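Local structure of 'Carboxyl esterase 2 (Tuber melanosporum Mel28, 5MIF) at residues Pro219-Ser227 / Arg258-Arg267. The protein probably hydrolyses carboxylic esters, as an archaeal-like carboxylesterase of the alpha/beta hydrolase fold from the black truffle. Numbering follows the deposited sequence.
Sequences PATDLACES and RLEDVASPGR
Asp222 lies at the edge of the Arg267 guanidinium, its CG in the guanidinium plane, while CB of Ala224 lies over one face. Carboxylate and guanidinium planes stand 61° apart. NH1 of Arg267 alone serves both carboxylate oxygens in this salt bridge, with weak bonds to Asp222 OD2 (3.0 Å) and OD1 (3.4 Å); SG of Cys225 also lies near NH1. A bend in the arginine chain at chi3 (80°) brings NH1 round to the carboxylate. Aspartate suits its place because its short side chain also folds onto its own backbone: OD1 accepts from Ala224 N at 3.0 Å on the anti side, an Asx turn, and from Cys225 N at 3.2 Å above the carboxylate plane, on the same face, extending it to an Asx motif. Replacing Asp222 by alanine is likely to leave both amides without their acceptor and the Arg267 charge without its mate. OG of Ser264 accepts from Leu223 N almost straight (2.9 Å, 172°) and donates to Arg258 O at 2.7 Å. Gly266 N binds Thr221 O at 3.0 Å, where a CB would crowd that carbonyl. Small Ala224 lets its CB sit 3.5 Å from Leu259 CD2. Arg258 packs CB on Ala224 and CG near Leu223 CB, its guanidinium reaching Thr252 O. Polar backbone groups thus find partners across the interface, bracing the loop where Ala220 bonds the backbone of Ser190, probably the nucleophile.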
ATOM      1  N   PRO A 219      -2.369 -11.779   8.174  1.00 40.38           N
ATOM      2  CA  PRO A 219      -2.425 -13.225   8.375  1.00 41.27           C
ATOM      3  C   PRO A 219      -2.059 -13.614   9.789  1.00 42.74           C
ATOM      4  O   PRO A 219      -1.287 -12.903  10.442  1.00 40.09           O
ATOM      5  CB  PRO A 219      -1.381 -13.751   7.395  1.00 38.48           C
ATOM      6  CG  PRO A 219      -0.358 -12.671   7.367  1.00 38.83           C
ATOM      7  CD  PRO A 219      -1.123 -11.372   7.498  1.00 38.22           C
ATOM      8  N   ALA A 220      -2.638 -14.717  10.261  1.00 41.45           N
ATOM      9  CA  ALA A 220      -2.118 -15.416  11.432  1.00 42.18           C
ATOM     10  C   ALA A 220      -0.993 -16.305  10.930  1.00 41.21           C
ATOM     11  O   ALA A 220      -1.186 -17.082   9.998  1.00 42.70           O
ATOM     12  CB  ALA A 220      -3.216 -16.236  12.126  1.00 38.50           C
ATOM     13  N   THR A 221       0.185 -16.176  11.517  1.00 44.16           N
ATOM     14  CA  THR A 221       1.322 -16.957  11.059  1.00 44.37           C
ATOM     15  C   THR A 221       1.914 -17.783  12.186  1.00 41.63           C
ATOM     16  O   THR A 221       2.637 -18.752  11.946  1.00 43.66           O
ATOM     17  CB  THR A 221       2.418 -16.050  10.480  1.00 42.59           C
ATOM     18  OG1 THR A 221       2.815 -15.113  11.486  1.00 47.26           O
ATOM     19  CG2 THR A 221       1.903 -15.281   9.287  1.00 45.77           C
ATOM     20  N   ASP A 222       1.590 -17.403  13.416  1.00 45.02           N
ATOM     21  CA  ASP A 222       2.144 -18.069  14.595  1.00 47.23           C
ATOM     22  C   ASP A 222       1.056 -18.223  15.650  1.00 46.64           C
ATOM     23  O   ASP A 222       0.633 -17.244  16.262  1.00 50.22           O
ATOM     24  CB  ASP A 222       3.333 -17.274  15.149  1.00 47.50           C
ATOM     25  CG  ASP A 222       4.146 -18.058  16.174  1.00 56.51           C
ATOM     26  OD1 ASP A 222       3.628 -19.043  16.742  1.00 53.47           O
ATOM     27  OD2 ASP A 222       5.318 -17.695  16.402  1.00 59.42           O
ATOM     28  N   LEU A 223       0.577 -19.450  15.834  1.00 44.08           N
ATOM     29  CA  LEU A 223      -0.519 -19.699  16.761  1.00 47.71           C
ATOM     30  C   LEU A 223      -0.011 -20.017  18.168  1.00 50.38           C
ATOM     31  O   LEU A 223      -0.790 -20.071  19.120  1.00 50.98           O
ATOM     32  CB  LEU A 223      -1.401 -20.844  16.256  1.00 47.46           C
ATOM     33  CG  LEU A 223      -2.513 -20.491  15.261  1.00 50.63           C
ATOM     34  CD1 LEU A 223      -1.974 -19.806  14.005  1.00 44.09           C
ATOM     35  CD2 LEU A 223      -3.309 -21.718  14.886  1.00 46.88           C
ATOM     36  N   ALA A 224       1.292 -20.247  18.287  1.00 50.05           N
ATOM     37  CA  ALA A 224       1.877 -20.709  19.540  1.00 54.29           C
ATOM     38  C   ALA A 224       2.316 -19.551  20.417  1.00 62.45           C
ATOM     39  O   ALA A 224       2.057 -19.535  21.615  1.00 62.27           O
ATOM     40  CB  ALA A 224       3.054 -21.623  19.267  1.00 53.17           C
ATOM     41  N   CYS A 225       2.982 -18.578  19.808  1.00 59.49           N
ATOM     42  CA  CYS A 225       3.581 -17.500  20.568  1.00 60.77           C
ATOM     43  C   CYS A 225       2.778 -16.222  20.452  1.00 66.69           C
ATOM     44  O   CYS A 225       2.067 -15.985  19.471  1.00 67.13           O
ATOM     45  CB  CYS A 225       5.028 -17.271  20.123  1.00 57.97           C
ATOM     46  SG  CYS A 225       6.146 -18.580  20.701  1.00 78.75           S
ATOM     47  N   GLU A 226       2.871 -15.416  21.495  1.00 66.20           N
ATOM     48  CA  GLU A 226       2.321 -14.082  21.489  1.00 67.69           C
ATOM     49  C   GLU A 226       3.419 -13.098  21.141  1.00 71.69           C
ATOM     50  O   GLU A 226       4.589 -13.302  21.489  1.00 72.36           O
ATOM     51  CB  GLU A 226       1.694 -13.780  22.836  1.00 70.11           C
ATOM     52  CG  GLU A 226       0.665 -14.825  23.188  1.00 73.27           C
ATOM     53  CD  GLU A 226      -0.297 -14.362  24.235  1.00 77.86           C
ATOM     54  OE1 GLU A 226       0.109 -13.546  25.090  1.00 81.58           O
ATOM     55  OE2 GLU A 226      -1.460 -14.815  24.197  1.00 77.89           O
ATOM     56  N   SER A 227       3.043 -12.058  20.409  1.00 66.35           N
ATOM     57  CA  SER A 227       4.003 -11.088  19.915  1.00 64.56           C
ATOM     58  C   SER A 227       3.745  -9.736  20.559  1.00 59.37           C
ATOM     59  O   SER A 227       2.756  -9.566  21.276  1.00 60.56           O
ATOM     60  CB  SER A 227       3.927 -10.998  18.388  1.00 63.89           C
ATOM     61  OG  SER A 227       2.584 -10.836  17.961  1.00 64.55           O
ATOM     62  N   ARG A 258       0.304 -26.131  17.856  1.00 45.07           N
ATOM     63  CA  ARG A 258       0.593 -24.763  17.452  1.00 49.12           C
ATOM     64  C   ARG A 258       2.060 -24.530  17.098  1.00 50.87           C
ATOM     65  O   ARG A 258       2.392 -23.543  16.439  1.00 50.13           O
ATOM     66  CB  ARG A 258       0.169 -23.809  18.561  1.00 46.96           C
ATOM     67  CG  ARG A 258      -1.303 -23.922  18.890  1.00 47.73           C
ATOM     68  CD  ARG A 258      -1.659 -23.166  20.138  1.00 44.61           C
ATOM     69  NE  ARG A 258      -2.970 -23.568  20.623  1.00 49.18           N
ATOM     70  CZ  ARG A 258      -3.490 -23.194  21.786  1.00 52.26           C
ATOM     71  NH1 ARG A 258      -2.810 -22.393  22.592  1.00 49.19           N
ATOM     72  NH2 ARG A 258      -4.694 -23.623  22.144  1.00 50.94           N
ATOM     73  N   LEU A 259       2.929 -25.443  17.519  1.00 47.69           N
ATOM     74  CA  LEU A 259       4.357 -25.306  17.259  1.00 48.31           C
ATOM     75  C   LEU A 259       4.740 -25.868  15.902  1.00 48.17           C
ATOM     76  O   LEU A 259       5.826 -25.585  15.391  1.00 47.43           O
ATOM     77  CB  LEU A 259       5.172 -26.006  18.349  1.00 50.29           C
ATOM     78  CG  LEU A 259       5.053 -25.434  19.764  1.00 51.09           C
ATOM     79  CD1 LEU A 259       5.761 -26.332  20.753  1.00 49.88           C
ATOM     80  CD2 LEU A 259       5.595 -24.016  19.838  1.00 50.01           C
ATOM     81  N   GLU A 260       3.851 -26.669  15.320  1.00 45.95           N
ATOM     82  CA  GLU A 260       4.112 -27.278  14.022  1.00 44.06           C
ATOM     83  C   GLU A 260       4.097 -26.241  12.909  1.00 45.17           C
ATOM     84  O   GLU A 260       3.325 -25.285  12.952  1.00 44.87           O
ATOM     85  CB  GLU A 260       3.087 -28.370  13.733  1.00 45.33           C
ATOM     86  CG  GLU A 260       3.138 -29.521  14.728  1.00 50.23           C
ATOM     87  CD  GLU A 260       2.048 -30.550  14.496  1.00 48.84           C
ATOM     88  OE1 GLU A 260       1.439 -30.559  13.404  1.00 43.89           O
ATOM     89  OE2 GLU A 260       1.793 -31.347  15.417  1.00 53.96           O
ATOM     90  N   ASP A 261       4.964 -26.422  11.920  1.00 45.89           N
ATOM     91  CA  ASP A 261       5.065 -25.454  10.841  1.00 48.05           C
ATOM     92  C   ASP A 261       3.780 -25.433   9.993  1.00 45.66           C
ATOM     93  O   ASP A 261       3.387 -24.382   9.506  1.00 42.22           O
ATOM     94  CB  ASP A 261       6.300 -25.739   9.978  1.00 49.47           C
ATOM     95  CG  ASP A 261       6.357 -27.176   9.488  1.00 50.21           C
ATOM     96  OD1 ASP A 261       5.486 -27.973   9.887  1.00 46.75           O
ATOM     97  OD2 ASP A 261       7.280 -27.506   8.712  1.00 47.51           O
ATOM     98  N   VAL A 262       3.109 -26.576   9.843  1.00 43.65           N
ATOM     99  CA  VAL A 262       1.869 -26.607   9.072  1.00 38.68           C
ATOM    100  C   VAL A 262       0.798 -25.738   9.739  1.00 38.85           C
ATOM    101  O   VAL A 262       0.050 -25.048   9.053  1.00 42.78           O
ATOM    102  CB  VAL A 262       1.341 -28.050   8.893  1.00 39.08           C
ATOM    103  CG1 VAL A 262      -0.027 -28.052   8.190  1.00 35.52           C
ATOM    104  CG2 VAL A 262       2.349 -28.875   8.112  1.00 38.46           C
ATOM    105  N   ALA A 263       0.748 -25.736  11.067  1.00 39.81           N
ATOM    106  CA  ALA A 263      -0.182 -24.865  11.799  1.00 37.45           C
ATOM    107  C   ALA A 263       0.277 -23.410  11.795  1.00 40.05           C
ATOM    108  O   ALA A 263      -0.525 -22.479  11.664  1.00 40.83           O
ATOM    109  CB  ALA A 263      -0.341 -25.347  13.241  1.00 38.32           C
ATOM    110  N   SER A 264       1.578 -23.230  11.973  1.00 38.33           N
ATOM    111  CA  SER A 264       2.168 -21.915  12.135  1.00 41.48           C
ATOM    112  C   SER A 264       3.321 -21.743  11.161  1.00 43.80           C
ATOM    113  O   SER A 264       4.471 -21.979  11.518  1.00 45.80           O
ATOM    114  CB  SER A 264       2.643 -21.735  13.578  1.00 41.46           C
ATOM    115  OG  SER A 264       1.555 -21.828  14.485  1.00 41.93           O
ATOM    116  N   PRO A 265       3.020 -21.346   9.915  1.00 42.60           N
ATOM    117  CA  PRO A 265       4.066 -21.291   8.881  1.00 43.71           C
ATOM    118  C   PRO A 265       5.160 -20.284   9.192  1.00 42.78           C
ATOM    119  O   PRO A 265       6.233 -20.356   8.588  1.00 45.00           O
ATOM    120  CB  PRO A 265       3.289 -20.910   7.621  1.00 41.51           C
ATOM    121  CG  PRO A 265       1.919 -21.466   7.872  1.00 40.80           C
ATOM    122  CD  PRO A 265       1.676 -21.190   9.336  1.00 40.87           C
ATOM    123  N   GLY A 266       4.887 -19.362  10.113  1.00 43.44           N
ATOM    124  CA  GLY A 266       5.905 -18.467  10.629  1.00 44.29           C
ATOM    125  C   GLY A 266       7.059 -19.192  11.310  1.00 49.17           C
ATOM    126  O   GLY A 266       8.131 -18.616  11.506  1.00 46.08           O
ATOM    127  N   ARG A 267       6.826 -20.450  11.685  1.00 45.52           N
ATOM    128  CA  ARG A 267       7.817 -21.263  12.379  1.00 44.89           C
ATOM    129  C   ARG A 267       8.449 -22.295  11.458  1.00 46.89           C
ATOM    130  O   ARG A 267       9.173 -23.179  11.915  1.00 43.40           O
ATOM    131  CB  ARG A 267       7.177 -21.970  13.579  1.00 45.29           C
ATOM    132  CG  ARG A 267       6.453 -21.028  14.527  1.00 49.03           C
ATOM    133  CD  ARG A 267       5.806 -21.782  15.682  1.00 54.59           C
ATOM    134  NE  ARG A 267       6.801 -22.099  16.699  1.00 61.14           N
ATOM    135  CZ  ARG A 267       7.225 -21.251  17.629  1.00 62.86           C
ATOM    136  NH1 ARG A 267       6.718 -20.024  17.703  1.00 59.00           N
ATOM    137  NH2 ARG A 267       8.152 -21.640  18.493  1.00 60.27           N
TER